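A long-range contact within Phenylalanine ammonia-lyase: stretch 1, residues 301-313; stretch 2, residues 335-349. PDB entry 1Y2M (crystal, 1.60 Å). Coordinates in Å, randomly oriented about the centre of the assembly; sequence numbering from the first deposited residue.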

# COMPACT_ATOMS: atom_id res chain seq x y z
N VAL B 301 -9.41 29.09 11.60
CA VAL B 301 -10.54 29.37 12.48
C VAL B 301 -10.82 30.88 12.36
O VAL B 301 -11.99 31.29 12.28
N GLU B 302 -9.77 31.69 12.33
CA GLU B 302 -9.96 33.14 12.21
C GLU B 302 -10.63 33.53 10.87
O GLU B 302 -11.64 34.21 10.84
N ALA B 303 -10.12 33.01 9.75
CA ALA B 303 -10.68 33.33 8.44
C ALA B 303 -12.14 32.86 8.34
O ALA B 303 -12.94 33.48 7.69
N MSE B 304 -12.47 31.76 9.02
CA MSE B 304 -13.83 31.17 8.96
C MSE B 304 -14.75 31.75 10.01
O MSE B 304 -15.88 31.33 10.12
N VAL B 305 -14.28 32.75 10.76
CA VAL B 305 -14.98 33.28 11.94
C VAL B 305 -15.56 32.12 12.75
O VAL B 305 -16.73 32.11 13.18
N GLY B 306 -14.71 31.13 12.98
CA GLY B 306 -15.09 29.93 13.68
C GLY B 306 -14.90 30.01 15.17
O GLY B 306 -14.62 31.07 15.72
N HIS B 307 -15.04 28.85 15.80
CA HIS B 307 -15.11 28.81 17.27
C HIS B 307 -13.77 28.47 17.92
O HIS B 307 -13.24 27.36 17.80
N ALA B 308 -13.28 29.40 18.72
CA ALA B 308 -12.10 29.10 19.52
C ALA B 308 -12.45 28.08 20.63
O ALA B 308 -11.56 27.47 21.23
N GLY B 309 -13.74 27.93 20.93
CA GLY B 309 -14.24 27.04 21.99
C GLY B 309 -13.80 25.59 21.80
O GLY B 309 -13.72 24.84 22.76
N SER B 310 -13.55 25.18 20.56
CA SER B 310 -13.10 23.78 20.28
C SER B 310 -11.85 23.43 21.08
O SER B 310 -11.57 22.26 21.29
N PHE B 311 -11.08 24.45 21.49
CA PHE B 311 -9.76 24.24 22.08
C PHE B 311 -9.72 24.51 23.58
O PHE B 311 -8.68 24.58 24.15
N HIS B 312 -10.90 24.68 24.19
CA HIS B 312 -11.03 24.94 25.60
C HIS B 312 -10.49 23.78 26.42
O HIS B 312 -10.69 22.63 26.04
N PRO B 313 -9.78 24.06 27.54
CA PRO B 313 -9.25 22.96 28.36
C PRO B 313 -10.26 21.91 28.81
O PRO B 313 -9.86 20.76 29.06
N LEU B 335 -2.68 30.53 20.38
CA LEU B 335 -2.67 31.31 19.15
C LEU B 335 -3.94 32.11 18.95
O LEU B 335 -3.86 33.19 18.38
N LEU B 336 -5.11 31.58 19.36
CA LEU B 336 -6.38 32.28 19.15
C LEU B 336 -6.71 33.35 20.19
O LEU B 336 -7.63 34.16 19.98
N GLU B 337 -6.00 33.38 21.31
CA GLU B 337 -6.24 34.41 22.32
C GLU B 337 -6.08 35.76 21.71
O GLU B 337 -5.11 36.02 21.01
N GLY B 338 -7.05 36.61 21.96
CA GLY B 338 -6.96 37.98 21.47
C GLY B 338 -7.45 38.18 20.05
O GLY B 338 -7.52 39.33 19.58
N SER B 339 -7.78 37.09 19.34
CA SER B 339 -8.38 37.21 18.01
C SER B 339 -9.73 37.92 18.08
O SER B 339 -10.53 37.66 18.96
N ARG B 340 -9.97 38.84 17.16
CA ARG B 340 -11.29 39.43 16.99
C ARG B 340 -11.98 38.83 15.78
O ARG B 340 -13.08 39.25 15.45
N PHE B 341 -11.39 37.82 15.17
CA PHE B 341 -12.05 37.05 14.09
C PHE B 341 -12.73 35.78 14.68
O PHE B 341 -13.91 35.50 14.46
N ALA B 342 -11.96 35.01 15.43
CA ALA B 342 -12.49 33.80 16.08
C ALA B 342 -13.46 34.20 17.17
O ALA B 342 -13.25 35.22 17.86
N VAL B 343 -14.51 33.39 17.34
CA VAL B 343 -15.51 33.55 18.41
C VAL B 343 -15.04 32.84 19.69
O VAL B 343 -14.66 31.66 19.65
N HIS B 344 -15.07 33.56 20.81
CA HIS B 344 -14.53 33.06 22.08
C HIS B 344 -15.60 32.48 23.02
O HIS B 344 -16.66 33.07 23.14
N HIS B 345 -15.31 31.33 23.65
CA HIS B 345 -16.30 30.61 24.48
C HIS B 345 -16.79 31.53 25.59
O HIS B 345 -17.98 31.59 25.88
N GLU B 346 -15.85 32.25 26.20
CA GLU B 346 -16.18 33.10 27.35
C GLU B 346 -17.07 34.29 26.97
O GLU B 346 -17.69 34.89 27.86
N GLU B 347 -17.11 34.64 25.68
CA GLU B 347 -18.06 35.65 25.21
C GLU B 347 -19.38 34.98 24.84
O GLU B 347 -20.46 35.51 25.12
N GLU B 348 -19.29 33.81 24.20
CA GLU B 348 -20.50 33.05 23.78
C GLU B 348 -21.42 32.69 24.94
O GLU B 348 -22.65 32.72 24.80
N VAL B 349 -20.82 32.31 26.06
CA VAL B 349 -21.56 31.94 27.26
C VAL B 349 -22.42 33.09 27.77
O VAL B 349 -23.30 32.88 28.60

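Glu302, Leu336 and Phe341 have the most surface covered by the other stretch in this contact, which buries 736 Å² in all. The CA-to-CB bond of Glu302 points sideways to stretch 2; the side chain is m, t, and its CG lies 3.7 Å from Leu336 CD2 while its carboxylate reaches Ser339. There Ser339 OG donates to Glu302 OE2 at 2.5 Å, a short hydrogen bond. The same hydroxyl, on a t rotamer, accepts from Phe341 N and Ala342 N, each 3.1 Å from Ser339 OG, linking the carboxylate, through the hydroxyl, to the backbone that follows the turn.

Leu336 (m, t) points toward stretch 1, and its CD1 is the apolar hub: it lies 3.8 Å from Phe311 CD2, 4.0 Å from Ala308 CB and 4.1 Å from Val301 CG1. Val301 (t) also meets Ala342, CG1 to CB at 3.9 Å.

Phe341 (m) starts toward stretch 1, its CB 3.3 Å from Glu302 O, but its ring leads away. Val305 CG1 (t) packs 4.1 Å from Val343 CG2 (t).

Beyond the backbone pair Val343 N to Gly306 O and Ala308 N to Val343 O, both 2.8 Å, one water joins the stretches: it accepts from Gly309 N (2.8 Å) and donates to Val343 O (2.8 Å) and Glu348 OE2 (2.6 Å). The His312 and His345 rings, both t, meet obliquely, planes at 68°.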

# COMPACT_ATOMS: atom_id res chain seq x y z
CB VAL B 301 -10.24 28.97 13.96
CG1 VAL B 301 -11.31 29.49 14.90
CG2 VAL B 301 -10.07 27.44 14.12
CB GLU B 302 -8.63 33.88 12.39
CG GLU B 302 -8.08 33.76 13.79
CD GLU B 302 -6.87 34.67 13.98
OE1 GLU B 302 -5.82 34.32 13.42
OE2 GLU B 302 -6.95 35.76 14.65
CB ALA B 303 -9.89 32.69 7.34
CB MSE B 304 -13.72 29.67 9.15
CG MSE B 304 -12.98 28.96 8.03
SE MSE B 304 -14.26 28.74 6.51
CE MSE B 304 -15.49 27.34 7.24
CB VAL B 305 -15.99 34.39 11.59
CG1 VAL B 305 -16.63 34.97 12.82
CG2 VAL B 305 -15.24 35.54 10.96
CB HIS B 307 -16.13 27.78 17.70
CG HIS B 307 -17.53 28.13 17.34
ND1 HIS B 307 -18.15 27.65 16.21
CD2 HIS B 307 -18.44 28.89 17.98
CE1 HIS B 307 -19.39 28.12 16.16
NE2 HIS B 307 -19.58 28.89 17.23
CB ALA B 308 -11.56 30.35 20.10
CB SER B 310 -12.82 23.56 18.80
OG SER B 310 -13.97 23.74 18.05
CB PHE B 311 -8.76 25.11 21.33
CG PHE B 311 -8.91 24.98 19.86
CD1 PHE B 311 -8.43 23.85 19.23
CD2 PHE B 311 -9.58 25.91 19.10
CE1 PHE B 311 -8.62 23.66 17.92
CE2 PHE B 311 -9.83 25.69 17.76
CZ PHE B 311 -9.32 24.58 17.17
CB HIS B 312 -12.52 25.13 25.91
CG HIS B 312 -12.77 25.72 27.25
ND1 HIS B 312 -12.71 24.98 28.41
CD2 HIS B 312 -13.10 26.98 27.61
CE1 HIS B 312 -12.99 25.77 29.43
NE2 HIS B 312 -13.23 26.99 28.97
CB PRO B 313 -8.72 23.64 29.62
CG PRO B 313 -8.59 25.08 29.28
CD PRO B 313 -9.40 25.39 28.08
CB LEU B 335 -2.45 30.42 17.94
CG LEU B 335 -1.10 29.69 17.86
CD1 LEU B 335 -1.12 28.79 16.69
CD2 LEU B 335 0.08 30.70 17.76
CB LEU B 336 -7.57 31.29 19.04
CG LEU B 336 -7.47 30.40 17.79
CD1 LEU B 336 -8.50 29.28 17.81
CD2 LEU B 336 -7.60 31.27 16.54
CB GLU B 337 -5.30 34.28 23.49
CG GLU B 337 -5.60 33.06 24.26
CD GLU B 337 -5.60 33.25 25.74
OE1 GLU B 337 -5.46 34.41 26.23
OE2 GLU B 337 -5.77 32.20 26.40
CB SER B 339 -8.59 35.83 17.36
OG SER B 339 -9.08 35.99 16.02
CB ARG B 340 -11.19 40.95 16.87
CG ARG B 340 -10.67 41.62 18.14
CD ARG B 340 -10.45 43.13 17.99
NE ARG B 340 -11.67 43.82 17.57
CZ ARG B 340 -11.72 44.92 16.83
NH1 ARG B 340 -10.61 45.53 16.37
NH2 ARG B 340 -12.91 45.43 16.52
CB PHE B 341 -11.05 36.57 13.05
CG PHE B 341 -10.54 37.61 12.07
CD1 PHE B 341 -11.41 38.34 11.24
CD2 PHE B 341 -9.18 37.79 11.90
CE1 PHE B 341 -10.93 39.21 10.30
CE2 PHE B 341 -8.69 38.70 10.95
CZ PHE B 341 -9.57 39.38 10.14
CB ALA B 342 -11.39 32.97 16.67
CB VAL B 343 -16.85 33.00 17.93
CG1 VAL B 343 -17.92 33.12 19.01
CG2 VAL B 343 -17.27 33.74 16.65
CB HIS B 344 -13.75 34.18 22.76
CG HIS B 344 -12.54 34.57 21.98
ND1 HIS B 344 -11.38 33.83 22.01
CD2 HIS B 344 -12.34 35.55 21.06
CE1 HIS B 344 -10.50 34.36 21.17
NE2 HIS B 344 -11.06 35.42 20.60
CB HIS B 345 -15.72 29.27 25.06
CG HIS B 345 -16.51 28.71 26.22
ND1 HIS B 345 -17.64 27.93 26.05
CD2 HIS B 345 -16.33 28.84 27.56
CE1 HIS B 345 -18.11 27.59 27.23
NE2 HIS B 345 -17.36 28.14 28.17
CB GLU B 346 -14.92 33.61 28.06
CG GLU B 346 -14.12 34.62 27.27
CD GLU B 346 -13.05 33.99 26.39
OE1 GLU B 346 -13.10 32.76 26.09
OE2 GLU B 346 -12.16 34.76 25.98
CB GLU B 347 -17.53 36.40 23.98
CG GLU B 347 -16.21 37.18 24.18
CD GLU B 347 -15.42 37.43 22.85
OE1 GLU B 347 -15.82 36.94 21.74
OE2 GLU B 347 -14.36 38.11 22.92
CB GLU B 348 -20.13 31.72 23.12
CG GLU B 348 -19.47 31.80 21.82
CD GLU B 348 -19.14 30.41 21.32
OE1 GLU B 348 -19.77 30.00 20.34
OE2 GLU B 348 -18.30 29.71 21.96
CB VAL B 349 -20.63 31.45 28.43
CG1 VAL B 349 -19.79 30.26 28.00
CG2 VAL B 349 -19.76 32.59 28.99
O HOH W 1 -16.13 29.42 20.54